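Frutapin (Artocarpus altilis, PDB 5KRP) probably binds carbohydrates, as a breadfruit lectin of the jacalin-like family that assembles from four chains. Local coordinates at residues T25-I30 / F41-D46; L32-A37 / T64-E69; L77-G82 / Y120-I125; S99-T104 / G114-T119. All coordinates share one frame; numbering follows the deposited sequence.

Contact 1 of 4, residues T25-I30 / F41-D46; sequences TGIRII and FSVIYD
Arg28 and Asp46 carry the charged part of this contact. The guanidinium comes side-on and puts two N-H groups on one oxygen: NE lies 2.9 Å from Asp46 OD1 on its anti lone pair, while NH2 reaches Asp46 OD1 at 2.7 Å, nearly head-on to the C-O bond. With one oxygen used and the guanidinium and carboxylate planes 37° apart, the pairing is neither two-oxygen nor coplanar. Thr25 OG1 donates to the other oxygen, Asp46 OD2, at 2.9 Å; Gly49 N, in the turn after Asp46, also bonds OD2, and Asn48 N holds the threonine hydroxyl.

The backbone bonds show two classic beta bulges. Asp46 O accepts from Thr25 N and only weakly from Gly26 N, while Asp46 N returns a bond to Gly26 O. Ile44 O accepts from Arg28 N at 3.0 Å and from Ile29 N at 3.1 Å.

Apolar contacts lie on both faces: Ile29 CD1 meets Ile44 CD1 at 3.8 Å on the Asp46 face, while Ile30 and Val43 point to the other. Ile27 CD1 comes 3.5 Å from Tyr45 CD1, and Val43 CG1 covers one face of the Tyr45 ring. Ile30 CG2 crosses to Phe41 CE2 at 3.8 Å.

This hairpin is flanked by 64-69 beside 26-34 and by 50-53 beside 38-47, with Phe133 of strand 127-137 packing on Ile27, Phe41 and Val43.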
loop_
_atom_site.group_PDB
_atom_site.type_symbol
_atom_site.label_atom_id
_atom_site.label_comp_id
_atom_site.label_asym_id
_atom_site.label_seq_id
_atom_site.Cartn_x
_atom_site.Cartn_y
_atom_site.Cartn_z
ATOM N N THR A 25 -5.381 11.133 5.539
ATOM C CA THR A 25 -6.228 9.939 5.677
ATOM C C THR A 25 -7.564 10.033 5.039
ATOM O O THR A 25 -8.326 9.058 4.971
ATOM C CB THR A 25 -6.298 9.466 7.165
ATOM O OG1 THR A 25 -6.627 10.531 7.999
ATOM C CG2 THR A 25 -4.910 9.090 7.610
ATOM N N GLY A 26 -7.918 11.223 4.538
ATOM C CA GLY A 26 -9.201 11.395 3.865
ATOM C C GLY A 26 -9.475 12.885 3.600
ATOM O O GLY A 26 -8.578 13.730 3.749
ATOM N N ILE A 27 -10.690 13.109 3.116
ATOM C CA ILE A 27 -11.189 14.444 2.696
ATOM C C ILE A 27 -12.453 14.794 3.511
ATOM O O ILE A 27 -13.434 14.066 3.497
ATOM C CB ILE A 27 -11.526 14.457 1.209
ATOM C CG1 ILE A 27 -10.381 13.925 0.321
ATOM C CG2 ILE A 27 -11.894 15.877 0.717
ATOM C CD1 ILE A 27 -9.023 14.584 0.433
ATOM N N ARG A 28 -12.421 15.976 4.075
ATOM C CA ARG A 28 -13.571 16.552 4.777
ATOM C C ARG A 28 -14.274 17.615 3.941
ATOM O O ARG A 28 -15.448 17.522 3.731
ATOM C CB ARG A 28 -13.104 17.132 6.089
ATOM C CG ARG A 28 -12.871 16.046 7.169
ATOM C CD ARG A 28 -12.089 16.599 8.329
ATOM N NE ARG A 28 -11.905 15.614 9.388
ATOM C CZ ARG A 28 -12.782 15.296 10.330
ATOM N NH1 ARG A 28 -13.984 15.873 10.361
ATOM N NH2 ARG A 28 -12.461 14.320 11.218
ATOM N N ILE A 29 -13.515 18.607 3.472
ATOM C CA ILE A 29 -14.100 19.759 2.720
ATOM C C ILE A 29 -13.199 20.118 1.589
ATOM O O ILE A 29 -11.958 20.264 1.743
ATOM C CB ILE A 29 -14.295 21.001 3.640
ATOM C CG1 ILE A 29 -15.303 20.716 4.768
ATOM C CG2 ILE A 29 -14.695 22.292 2.864
ATOM C CD1 ILE A 29 -15.204 21.661 5.965
ATOM N N ILE A 30 -13.857 20.441 0.479
ATOM C CA ILE A 30 -13.174 21.032 -0.699
ATOM C C ILE A 30 -13.752 22.433 -0.956
ATOM O O ILE A 30 -14.955 22.553 -0.996
ATOM C CB ILE A 30 -13.324 20.171 -1.961
ATOM C CG1 ILE A 30 -12.642 18.814 -1.734
ATOM C CG2 ILE A 30 -12.656 20.864 -3.152
ATOM C CD1 ILE A 30 -13.022 17.774 -2.765
ATOM N N PHE A 41 -8.448 26.602 -5.182
ATOM C CA PHE A 41 -8.640 25.236 -4.792
ATOM C C PHE A 41 -7.895 25.030 -3.492
ATOM O O PHE A 41 -6.668 25.164 -3.400
ATOM C CB PHE A 41 -8.135 24.277 -5.898
ATOM C CG PHE A 41 -8.475 22.814 -5.618
ATOM C CD1 PHE A 41 -7.647 22.044 -4.818
ATOM C CD2 PHE A 41 -9.630 22.250 -6.113
ATOM C CE1 PHE A 41 -7.953 20.659 -4.616
ATOM C CE2 PHE A 41 -9.958 20.923 -5.865
ATOM C CZ PHE A 41 -9.141 20.148 -5.120
ATOM N N SER A 42 -8.625 24.653 -2.472
ATOM C CA SER A 42 -8.010 24.301 -1.180
ATOM C C SER A 42 -8.855 23.248 -0.461
ATOM O O SER A 42 -10.050 23.135 -0.701
ATOM C CB SER A 42 -7.839 25.556 -0.288
ATOM O OG SER A 42 -7.340 26.712 -1.000
ATOM N N VAL A 43 -8.230 22.516 0.462
ATOM C CA VAL A 43 -8.909 21.345 1.052
ATOM C C VAL A 43 -8.680 21.317 2.570
ATOM O O VAL A 43 -7.640 21.637 3.064
ATOM C CB VAL A 43 -8.290 20.047 0.439
ATOM C CG1 VAL A 43 -8.987 18.767 0.952
ATOM C CG2 VAL A 43 -8.286 20.129 -1.082
ATOM N N ILE A 44 -9.715 20.953 3.297
ATOM C CA ILE A 44 -9.589 20.546 4.695
ATOM C C ILE A 44 -9.570 19.005 4.656
ATOM O O ILE A 44 -10.572 18.355 4.356
ATOM C CB ILE A 44 -10.707 21.106 5.582
ATOM C CG1 ILE A 44 -10.490 22.605 5.833
ATOM C CG2 ILE A 44 -10.776 20.423 6.943
ATOM C CD1 ILE A 44 -11.752 23.293 6.282
ATOM N N TYR A 45 -8.385 18.460 4.905
ATOM C CA TYR A 45 -8.207 16.992 4.957
ATOM C C TYR A 45 -8.672 16.408 6.308
ATOM O O TYR A 45 -8.796 17.151 7.308
ATOM C CB TYR A 45 -6.765 16.691 4.752
ATOM C CG TYR A 45 -6.278 17.082 3.373
ATOM C CD1 TYR A 45 -6.569 16.282 2.257
ATOM C CD2 TYR A 45 -5.597 18.266 3.159
ATOM C CE1 TYR A 45 -6.201 16.649 0.995
ATOM C CE2 TYR A 45 -5.185 18.636 1.846
ATOM C CZ TYR A 45 -5.485 17.819 0.781
ATOM O OH TYR A 45 -5.094 18.165 -0.521
ATOM N N ASP A 46 -8.868 15.080 6.349
ATOM C CA ASP A 46 -8.827 14.338 7.617
ATOM C C ASP A 46 -7.439 13.889 7.830
ATOM O O ASP A 46 -6.817 13.299 6.886
ATOM C CB ASP A 46 -9.723 13.140 7.626
ATOM C CG ASP A 46 -9.793 12.503 9.056
ATOM O OD1 ASP A 46 -10.401 13.201 9.955
ATOM O OD2 ASP A 46 -9.137 11.441 9.192
#

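Contact 2 of 4, residues L32-A37 / T64-E69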
loop_
_atom_site.group_PDB
_atom_site.type_symbol
_atom_site.label_atom_id
_atom_site.label_comp_id
_atom_site.label_asym_id
_atom_site.label_seq_id
_atom_site.Cartn_x
_atom_site.Cartn_y
_atom_site.Cartn_z
ATOM N N LEU A 32 -13.505 25.702 -3.649
ATOM C CA LEU A 32 -12.951 26.142 -4.867
ATOM C C LEU A 32 -13.664 27.407 -5.314
ATOM O O LEU A 32 -14.722 27.735 -4.769
ATOM C CB LEU A 32 -13.021 25.018 -5.898
ATOM C CG LEU A 32 -14.336 24.433 -6.275
ATOM C CD1 LEU A 32 -14.999 25.298 -7.390
ATOM C CD2 LEU A 32 -14.182 23.039 -6.818
ATOM N N SER A 33 -13.023 28.129 -6.246
ATOM C CA SER A 33 -13.709 29.261 -6.957
ATOM C C SER A 33 -13.752 28.974 -8.445
ATOM O O SER A 33 -12.938 28.189 -8.980
ATOM C CB SER A 33 -13.065 30.600 -6.658
ATOM O OG SER A 33 -11.841 30.731 -7.329
ATOM N N TYR A 34 -14.774 29.513 -9.112
ATOM C CA TYR A 34 -14.960 29.294 -10.516
ATOM C C TYR A 34 -15.724 30.455 -11.192
ATOM O O TYR A 34 -16.454 31.207 -10.513
ATOM C CB TYR A 34 -15.750 28.047 -10.803
ATOM C CG TYR A 34 -17.174 28.076 -10.301
ATOM C CD1 TYR A 34 -17.479 27.777 -8.959
ATOM C CD2 TYR A 34 -18.249 28.404 -11.185
ATOM C CE1 TYR A 34 -18.813 27.809 -8.496
ATOM C CE2 TYR A 34 -19.569 28.467 -10.716
ATOM C CZ TYR A 34 -19.834 28.125 -9.391
ATOM O OH TYR A 34 -21.114 28.154 -8.894
ATOM N N LYS A 35 -15.516 30.508 -12.505
ATOM C CA LYS A 35 -16.432 31.239 -13.428
ATOM C C LYS A 35 -16.227 30.638 -14.827
ATOM O O LYS A 35 -16.765 29.565 -15.120
ATOM C CB LYS A 35 -16.196 32.796 -13.268
ATOM C CG LYS A 35 -17.265 33.614 -14.013
ATOM C CD LYS A 35 -18.579 33.617 -13.258
ATOM C CE LYS A 35 -19.751 34.175 -14.102
ATOM N NZ LYS A 35 -20.923 34.560 -13.246
ATOM N N GLU A 36 -15.346 31.211 -15.650
ATOM C CA GLU A 36 -15.039 30.614 -16.932
ATOM C C GLU A 36 -14.152 29.366 -16.795
ATOM O O GLU A 36 -14.091 28.517 -17.684
ATOM C CB GLU A 36 -14.340 31.658 -17.827
ATOM C CG GLU A 36 -15.313 32.783 -18.199
ATOM C CD GLU A 36 -15.399 33.928 -17.206
ATOM O OE1 GLU A 36 -14.629 34.062 -16.195
ATOM O OE2 GLU A 36 -16.245 34.799 -17.512
ATOM N N ALA A 37 -13.421 29.341 -15.706
ATOM C CA ALA A 37 -12.492 28.223 -15.440
ATOM C C ALA A 37 -12.524 28.017 -13.932
ATOM O O ALA A 37 -13.172 28.771 -13.209
ATOM C CB ALA A 37 -11.106 28.567 -15.917
ATOM N N THR A 64 -16.753 33.072 -8.265
ATOM C CA THR A 64 -17.780 32.528 -7.323
ATOM C C THR A 64 -17.163 31.441 -6.412
ATOM O O THR A 64 -16.542 30.537 -6.924
ATOM C CB THR A 64 -18.928 31.914 -8.098
ATOM O OG1 THR A 64 -19.486 32.961 -8.908
ATOM C CG2 THR A 64 -20.011 31.243 -7.163
ATOM N N ASN A 65 -17.371 31.507 -5.115
ATOM C CA ASN A 65 -16.686 30.569 -4.199
ATOM C C ASN A 65 -17.702 29.513 -3.796
ATOM O O ASN A 65 -18.929 29.825 -3.655
ATOM C CB ASN A 65 -16.070 31.298 -3.002
ATOM C CG ASN A 65 -14.670 31.877 -3.325
ATOM O OD1 ASN A 65 -13.656 31.188 -3.207
ATOM N ND2 ASN A 65 -14.619 33.164 -3.764
ATOM N N VAL A 66 -17.246 28.247 -3.678
ATOM C CA VAL A 66 -18.127 27.178 -3.257
ATOM C C VAL A 66 -17.437 26.243 -2.249
ATOM O O VAL A 66 -16.226 26.065 -2.292
ATOM C CB VAL A 66 -18.653 26.402 -4.440
ATOM C CG1 VAL A 66 -17.569 25.632 -5.146
ATOM C CG2 VAL A 66 -19.798 25.448 -4.039
ATOM N N LYS A 67 -18.211 25.737 -1.301
ATOM C CA LYS A 67 -17.704 24.852 -0.258
ATOM C C LYS A 67 -18.423 23.506 -0.397
ATOM O O LYS A 67 -19.668 23.419 -0.330
ATOM C CB LYS A 67 -17.964 25.505 1.086
ATOM C CG LYS A 67 -17.607 24.737 2.299
ATOM C CD LYS A 67 -17.929 25.561 3.556
ATOM C CE LYS A 67 -17.469 24.778 4.802
ATOM N NZ LYS A 67 -17.935 25.275 6.131
ATOM N N ILE A 68 -17.644 22.432 -0.563
ATOM C CA ILE A 68 -18.165 21.082 -0.705
ATOM C C ILE A 68 -17.872 20.367 0.623
ATOM O O ILE A 68 -16.690 20.188 0.978
ATOM C CB ILE A 68 -17.467 20.377 -1.877
ATOM C CG1 ILE A 68 -17.773 21.139 -3.165
ATOM C CG2 ILE A 68 -17.819 18.879 -1.978
ATOM C CD1 ILE A 68 -16.896 20.760 -4.285
ATOM N N GLU A 69 -18.894 20.048 1.387
ATOM C CA GLU A 69 -18.733 19.477 2.696
ATOM C C GLU A 69 -19.183 18.006 2.651
ATOM O O GLU A 69 -20.360 17.726 2.478
ATOM C CB GLU A 69 -19.528 20.293 3.708
ATOM C CG GLU A 69 -19.227 19.851 5.134
ATOM C CD GLU A 69 -19.539 20.898 6.209
ATOM O OE1 GLU A 69 -19.932 22.069 5.880
ATOM O OE2 GLU A 69 -19.327 20.492 7.381
HETATM O O HOH W 1 -21.208 31.800 -11.275
#
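Leu32 and Val66 form the tight end of this contact. They lie side by side as a hydrogen-bonded antiparallel pair, and Leu32 CD1 presses to 3.4 Å from Val66 CG1, closer than normal carbon packing. With CG between the backbone N and the carbonyl carbon (chi1 59°), Leu32 runs alongside Val66, and it also packs on Tyr113 and Phe102. The backbone bond at this pair is also short: Val66 N reaches Leu32 O at 2.8 Å, almost in line with the C=O bond.

Toward the other end, Tyr34 and Thr64 are again a hydrogen-bonded pair, but their side chains meet more loosely. Thr64 CB stands over a face of the Tyr34 ring, 4.2 Å from its centroid and 16° off the normal, a CH-pi contact offset toward the rim; Val66 CG1 lies at the ring edge. Beyond it the contact passes to solvent: a water is 3.1 Å from Thr64 OG1 and only weakly bonded to Lys35 NZ. Asn65, on the face shared with Ser33, is exposed, and its OD1 comes only to 3.6 Å from Ser33 CB.

Strand 64-69, the fourth of this sheet along the chain, lies beside its first, 26-34, completing the 3-2-1-4 order of a Greek-key sheet, as in the beta-prism fold of jacalin-like lectins.

Contact 3 of 4, residues L77-G82 / Y120-I125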
loop_
_atom_site.group_PDB
_atom_site.type_symbol
_atom_site.label_atom_id
_atom_site.label_comp_id
_atom_site.label_asym_id
_atom_site.label_seq_id
_atom_site.Cartn_x
_atom_site.Cartn_y
_atom_site.Cartn_z
ATOM N N LEU A 77 -15.175 10.474 -1.911
ATOM C CA LEU A 77 -15.175 10.597 -3.374
ATOM C C LEU A 77 -14.985 9.261 -4.061
ATOM O O LEU A 77 -14.162 8.450 -3.585
ATOM C CB LEU A 77 -14.029 11.521 -3.805
ATOM C CG LEU A 77 -14.085 12.960 -3.360
ATOM C CD1 LEU A 77 -12.750 13.636 -3.820
ATOM C CD2 LEU A 77 -15.344 13.529 -3.991
ATOM N N VAL A 78 -15.768 9.006 -5.096
ATOM C CA VAL A 78 -15.616 7.869 -6.032
ATOM C C VAL A 78 -15.250 8.299 -7.454
ATOM O O VAL A 78 -14.935 7.479 -8.322
ATOM C CB VAL A 78 -16.816 6.916 -6.014
ATOM C CG1 VAL A 78 -16.970 6.277 -4.660
ATOM C CG2 VAL A 78 -18.099 7.631 -6.361
ATOM N N SER A 79 -15.311 9.600 -7.761
ATOM C CA SER A 79 -15.070 10.092 -9.132
ATOM C C SER A 79 -14.605 11.522 -9.055
ATOM O O SER A 79 -15.201 12.370 -8.339
ATOM C CB SER A 79 -16.337 10.072 -10.010
ATOM O OG SER A 79 -16.014 10.629 -11.295
ATOM N N VAL A 80 -13.540 11.828 -9.769
ATOM C CA VAL A 80 -13.119 13.186 -10.050
ATOM C C VAL A 80 -13.149 13.286 -11.561
ATOM O O VAL A 80 -12.547 12.457 -12.227
ATOM C CB VAL A 80 -11.684 13.468 -9.524
ATOM C CG1 VAL A 80 -11.254 14.910 -9.871
ATOM C CG2 VAL A 80 -11.642 13.291 -8.013
ATOM N N SER A 81 -13.840 14.295 -12.108
ATOM C CA SER A 81 -13.839 14.516 -13.567
ATOM C C SER A 81 -13.897 16.022 -13.819
ATOM O O SER A 81 -14.020 16.839 -12.881
ATOM C CB SER A 81 -15.024 13.807 -14.235
ATOM O OG SER A 81 -16.278 14.325 -13.791
ATOM N N GLY A 82 -13.666 16.342 -15.070
ATOM C CA GLY A 82 -13.795 17.726 -15.563
ATOM C C GLY A 82 -13.301 17.945 -16.975
ATOM O O GLY A 82 -13.170 16.992 -17.767
ATOM N N TYR A 120 -12.443 16.498 -21.950
ATOM C CA TYR A 120 -12.974 15.822 -20.738
ATOM C C TYR A 120 -11.966 14.876 -20.129
ATOM O O TYR A 120 -11.179 14.300 -20.855
ATOM C CB TYR A 120 -14.265 15.076 -21.126
ATOM C CG TYR A 120 -14.896 14.180 -20.060
ATOM C CD1 TYR A 120 -15.505 14.709 -18.948
ATOM C CD2 TYR A 120 -14.911 12.793 -20.213
ATOM C CE1 TYR A 120 -16.143 13.918 -18.018
ATOM C CE2 TYR A 120 -15.549 11.964 -19.292
ATOM C CZ TYR A 120 -16.166 12.533 -18.203
ATOM O OH TYR A 120 -16.794 11.766 -17.250
ATOM N N PHE A 121 -11.831 14.876 -18.815
ATOM C CA PHE A 121 -11.035 13.811 -18.134
ATOM C C PHE A 121 -11.898 13.200 -17.070
ATOM O O PHE A 121 -12.791 13.881 -16.562
ATOM C CB PHE A 121 -9.704 14.281 -17.586
ATOM C CG PHE A 121 -9.812 15.211 -16.395
ATOM C CD1 PHE A 121 -10.060 16.551 -16.591
ATOM C CD2 PHE A 121 -9.762 14.725 -15.101
ATOM C CE1 PHE A 121 -10.155 17.430 -15.494
ATOM C CE2 PHE A 121 -9.888 15.601 -14.015
ATOM C CZ PHE A 121 -10.098 16.939 -14.206
ATOM N N ASN A 122 -11.602 11.948 -16.689
ATOM C CA ASN A 122 -12.408 11.279 -15.638
ATOM C C ASN A 122 -11.598 10.161 -15.003
ATOM O O ASN A 122 -11.003 9.314 -15.710
ATOM C CB ASN A 122 -13.685 10.806 -16.345
ATOM C CG ASN A 122 -14.335 9.604 -15.758
ATOM O OD1 ASN A 122 -14.794 9.628 -14.636
ATOM N ND2 ASN A 122 -14.527 8.598 -16.578
ATOM N N LEU A 123 -11.581 10.217 -13.678
ATOM C CA LEU A 123 -10.940 9.263 -12.802
ATOM C C LEU A 123 -12.052 8.540 -11.953
ATOM O O LEU A 123 -12.467 9.063 -10.894
ATOM C CB LEU A 123 -9.950 9.925 -11.869
ATOM C CG LEU A 123 -9.212 8.962 -10.915
ATOM C CD1 LEU A 123 -8.189 8.130 -11.711
ATOM C CD2 LEU A 123 -8.578 9.805 -9.829
ATOM N N PRO A 124 -12.507 7.390 -12.435
ATOM C CA PRO A 124 -13.510 6.584 -11.688
ATOM C C PRO A 124 -12.730 5.668 -10.766
ATOM O O PRO A 124 -11.885 4.908 -11.209
ATOM C CB PRO A 124 -14.257 5.822 -12.758
ATOM C CG PRO A 124 -13.434 5.957 -13.993
ATOM C CD PRO A 124 -12.204 6.766 -13.732
ATOM N N ILE A 125 -12.959 5.803 -9.488
ATOM C CA ILE A 125 -12.268 5.013 -8.483
ATOM C C ILE A 125 -13.144 3.901 -8.023
ATOM O O ILE A 125 -14.156 4.157 -7.341
ATOM C CB ILE A 125 -11.826 5.839 -7.287
ATOM C CG1 ILE A 125 -11.035 7.038 -7.791
ATOM C CG2 ILE A 125 -11.019 4.948 -6.322
ATOM C CD1 ILE A 125 -10.973 8.110 -6.743
HETATM O O HOH W 2 -18.225 12.783 -15.003
#
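Gly82 and Phe121 are joined by a reciprocal pair of backbone bonds: Phe121 N meets Gly82 O at 2.7 Å and Gly82 N meets Phe121 O at 3.0 Å. The same ladder continues through Val80 and Leu123, with Leu123 N 2.8 Å from Val80 O, and on to Ile125 N, 2.8 Å from Val78 O. The short runs 79-82 and 120-125 differ in direction by 178°, almost exactly antiparallel. Tyr120 CA adds a C-H...O contact to Gly82 O at 3.2 Å.

Aromatic packing follows the glycine. Phe121 CG is held between its backbone N and carbonyl carbon (chi1 70°), which folds the ring over the neighbouring strand; Gly82 N lies 3.6 Å above the ring plane, over its centre. With no side chain at Gly82, the ring can rest directly on the main chain. The ring also stacks with Trp11 of the same chain.

The face bearing Ser79, Ser81 and Asn122 is largely polar, though Pro124 shares it. A water lies 2.8 Å from Ser81 OG and 2.9 Å from Tyr120 OH, in the plane of the tyrosine ring at its edge, and so links side chains whose backbones are not a bridged pair.

Strand 120-125 also faces another subunit: Trp11 NE1 of the third subunit bonds Asn122 O, and Ile125 extends the sheet into that chain. Within the chain, the first and fourth strands of a Greek-key sheet are joined here, the arrangement of the jacalin-type beta-prism fold.

Contact 4 of 4, residues S99-T104 / G114-T119; sequences SLKFKT and GEEDGT
Glu116 meets Ser99 and Lys101 mostly through water, and its side chain can be traced outward from the main chain. The residue is the centre of an inverse gamma turn (phi -81°, psi 71°) in the loop after Gly114, with Asp117 N bonding Glu115 O across the turn. CB leads to CG, which lies anti to the carbonyl carbon (chi1 -58°) and is the carbon that touches the other segment, 3.7 Å from Ser99 OG. From there the chain runs extended through CD to the carboxylate, and OE2 does the bridging. One water donates to Glu116 OE2 at 2.8 Å and to Ser99 OG at 2.9 Å, so both of its protons are committed. Ser99 OG in turn bonds the carbonyl O of Tyr113, which accepts its proton. A second water donates to Glu116 OE2 at 3.1 Å and accepts from Lys101 NZ at 3.2 Å. Lys101 NZ lies 4.7 Å from Glu116 OE2, so the opposite charges are not in contact; any attraction is probably weakened by the solvent.

Away from the two waters the main chains meet directly. Ser99 and Gly114 are a non-hydrogen-bonded antiparallel pair, and Ser99 CB packs 3.5 Å from Glu115 O.

The pairing marks where strand 109-114, at the sheet's edge, runs beside 95-104 before the chain leaves as the loop leading to 119-125. On its other side 95-104 is flanked by 77-86, whose Tyr83 touches Glu116, while Glu115 forms a salt bridge with Arg98.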
loop_
_atom_site.group_PDB
_atom_site.type_symbol
_atom_site.label_atom_id
_atom_site.label_comp_id
_atom_site.label_asym_id
_atom_site.label_seq_id
_atom_site.Cartn_x
_atom_site.Cartn_y
_atom_site.Cartn_z
ATOM N N SER A 99 -13.241 23.090 -15.854
ATOM C CA SER A 99 -14.382 22.605 -15.058
ATOM C C SER A 99 -13.915 21.440 -14.133
ATOM O O SER A 99 -13.025 20.660 -14.538
ATOM C CB SER A 99 -15.446 22.026 -15.963
ATOM O OG SER A 99 -16.645 21.828 -15.282
ATOM N N LEU A 100 -14.613 21.288 -13.014
ATOM C CA LEU A 100 -14.487 20.113 -12.132
ATOM C C LEU A 100 -15.888 19.611 -11.713
ATOM O O LEU A 100 -16.832 20.372 -11.527
ATOM C CB LEU A 100 -13.647 20.389 -10.882
ATOM C CG LEU A 100 -12.181 20.583 -11.098
ATOM C CD1 LEU A 100 -11.562 21.106 -9.861
ATOM C CD2 LEU A 100 -11.495 19.258 -11.485
ATOM N N LYS A 101 -15.984 18.314 -11.490
ATOM C CA LYS A 101 -17.201 17.666 -10.946
ATOM C C LYS A 101 -16.743 16.470 -10.055
ATOM O O LYS A 101 -15.777 15.771 -10.399
ATOM C CB LYS A 101 -18.034 17.100 -12.088
ATOM C CG LYS A 101 -19.301 16.481 -11.599
ATOM C CD LYS A 101 -19.985 15.640 -12.646
ATOM C CE LYS A 101 -20.606 16.429 -13.718
ATOM N NZ LYS A 101 -21.389 15.435 -14.551
ATOM N N PHE A 102 -17.447 16.269 -8.945
ATOM C CA PHE A 102 -17.073 15.267 -7.908
ATOM C C PHE A 102 -18.296 14.442 -7.649
ATOM O O PHE A 102 -19.404 15.004 -7.511
ATOM C CB PHE A 102 -16.710 15.974 -6.628
ATOM C CG PHE A 102 -15.493 16.785 -6.707
ATOM C CD1 PHE A 102 -14.265 16.195 -6.730
ATOM C CD2 PHE A 102 -15.570 18.189 -6.841
ATOM C CE1 PHE A 102 -13.118 16.969 -6.828
ATOM C CE2 PHE A 102 -14.412 18.976 -7.010
ATOM C CZ PHE A 102 -13.168 18.366 -6.971
ATOM N N LYS A 103 -18.114 13.144 -7.614
ATOM C CA LYS A 103 -19.217 12.235 -7.212
ATOM C C LYS A 103 -18.821 11.464 -5.966
ATOM O O LYS A 103 -17.632 11.187 -5.760
ATOM C CB LYS A 103 -19.514 11.244 -8.297
ATOM C CG LYS A 103 -19.989 11.937 -9.563
ATOM C CD LYS A 103 -20.693 10.963 -10.493
ATOM C CE LYS A 103 -20.958 11.638 -11.838
ATOM N NZ LYS A 103 -21.356 10.619 -12.865
ATOM N N THR A 104 -19.803 11.160 -5.098
ATOM C CA THR A 104 -19.536 10.370 -3.877
ATOM C C THR A 104 -20.195 8.983 -3.831
ATOM O O THR A 104 -21.166 8.669 -4.570
ATOM C CB THR A 104 -19.901 11.130 -2.592
ATOM O OG1 THR A 104 -21.312 11.027 -2.383
ATOM C CG2 THR A 104 -19.492 12.599 -2.644
ATOM N N GLY A 114 -17.672 25.702 -13.208
ATOM C CA GLY A 114 -16.868 26.187 -14.300
ATOM C C GLY A 114 -17.561 25.976 -15.629
ATOM O O GLY A 114 -18.788 25.851 -15.683
ATOM N N GLU A 115 -16.798 25.941 -16.710
ATOM C CA GLU A 115 -17.384 25.657 -18.018
ATOM C C GLU A 115 -16.899 24.364 -18.608
ATOM O O GLU A 115 -15.701 24.151 -18.703
ATOM C CB GLU A 115 -17.068 26.766 -19.033
ATOM C CG GLU A 115 -17.598 28.134 -18.558
ATOM C CD GLU A 115 -17.313 29.300 -19.538
ATOM O OE1 GLU A 115 -16.451 29.162 -20.446
ATOM O OE2 GLU A 115 -17.943 30.372 -19.352
ATOM N N GLU A 116 -17.824 23.584 -19.116
ATOM C CA GLU A 116 -17.508 22.285 -19.766
ATOM C C GLU A 116 -17.041 22.449 -21.200
ATOM O O GLU A 116 -17.728 22.101 -22.139
ATOM C CB GLU A 116 -18.639 21.289 -19.580
ATOM C CG GLU A 116 -18.942 21.032 -18.091
ATOM C CD GLU A 116 -19.899 19.865 -17.877
ATOM O OE1 GLU A 116 -20.914 19.820 -18.601
ATOM O OE2 GLU A 116 -19.640 18.969 -17.019
ATOM N N ASP A 117 -15.839 22.971 -21.341
ATOM C CA ASP A 117 -15.249 23.266 -22.632
ATOM C C ASP A 117 -13.889 22.608 -22.680
ATOM O O ASP A 117 -13.077 22.766 -21.754
ATOM C CB ASP A 117 -15.108 24.792 -22.795
ATOM C CG ASP A 117 -16.340 25.451 -23.453
ATOM O OD1 ASP A 117 -17.481 25.228 -23.000
ATOM O OD2 ASP A 117 -16.150 26.211 -24.432
ATOM N N GLY A 118 -13.616 21.898 -23.770
ATOM C CA GLY A 118 -12.318 21.355 -24.064
ATOM C C GLY A 118 -12.299 19.838 -23.961
ATOM O O GLY A 118 -13.205 19.186 -24.410
ATOM N N THR A 119 -11.250 19.324 -23.356
ATOM C CA THR A 119 -10.989 17.909 -23.247
ATOM C C THR A 119 -11.477 17.370 -21.904
ATOM O O THR A 119 -11.009 17.783 -20.870
ATOM C CB THR A 119 -9.515 17.648 -23.391
ATOM O OG1 THR A 119 -9.108 18.153 -24.661
ATOM C CG2 THR A 119 -9.184 16.132 -23.382
HETATM O O HOH W 3 -17.273 19.029 -15.529
HETATM O O HOH W 4 -19.444 15.907 -16.992
#

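Contacts 1 and 2 share strand 26-34, pairing it with 38-47 on one side and 64-69 on the other, with centres 15 Å apart. Contacts 3 and 4 belong to another sheet, where 77-86 and 95-104 are neighbours, and their centres are only 9 Å apart. Along the chain the first two alternate their segments and precede the others, while both segments of contact 4 fall between those of contact 3. The two sheets meet through Phe102, which touches Ile30, Phe41 and Ile68, and through Tyr34 on Gly114. Each sheet has the order 3-2-1-4, consistent with two faces of a three-sheet beta prism.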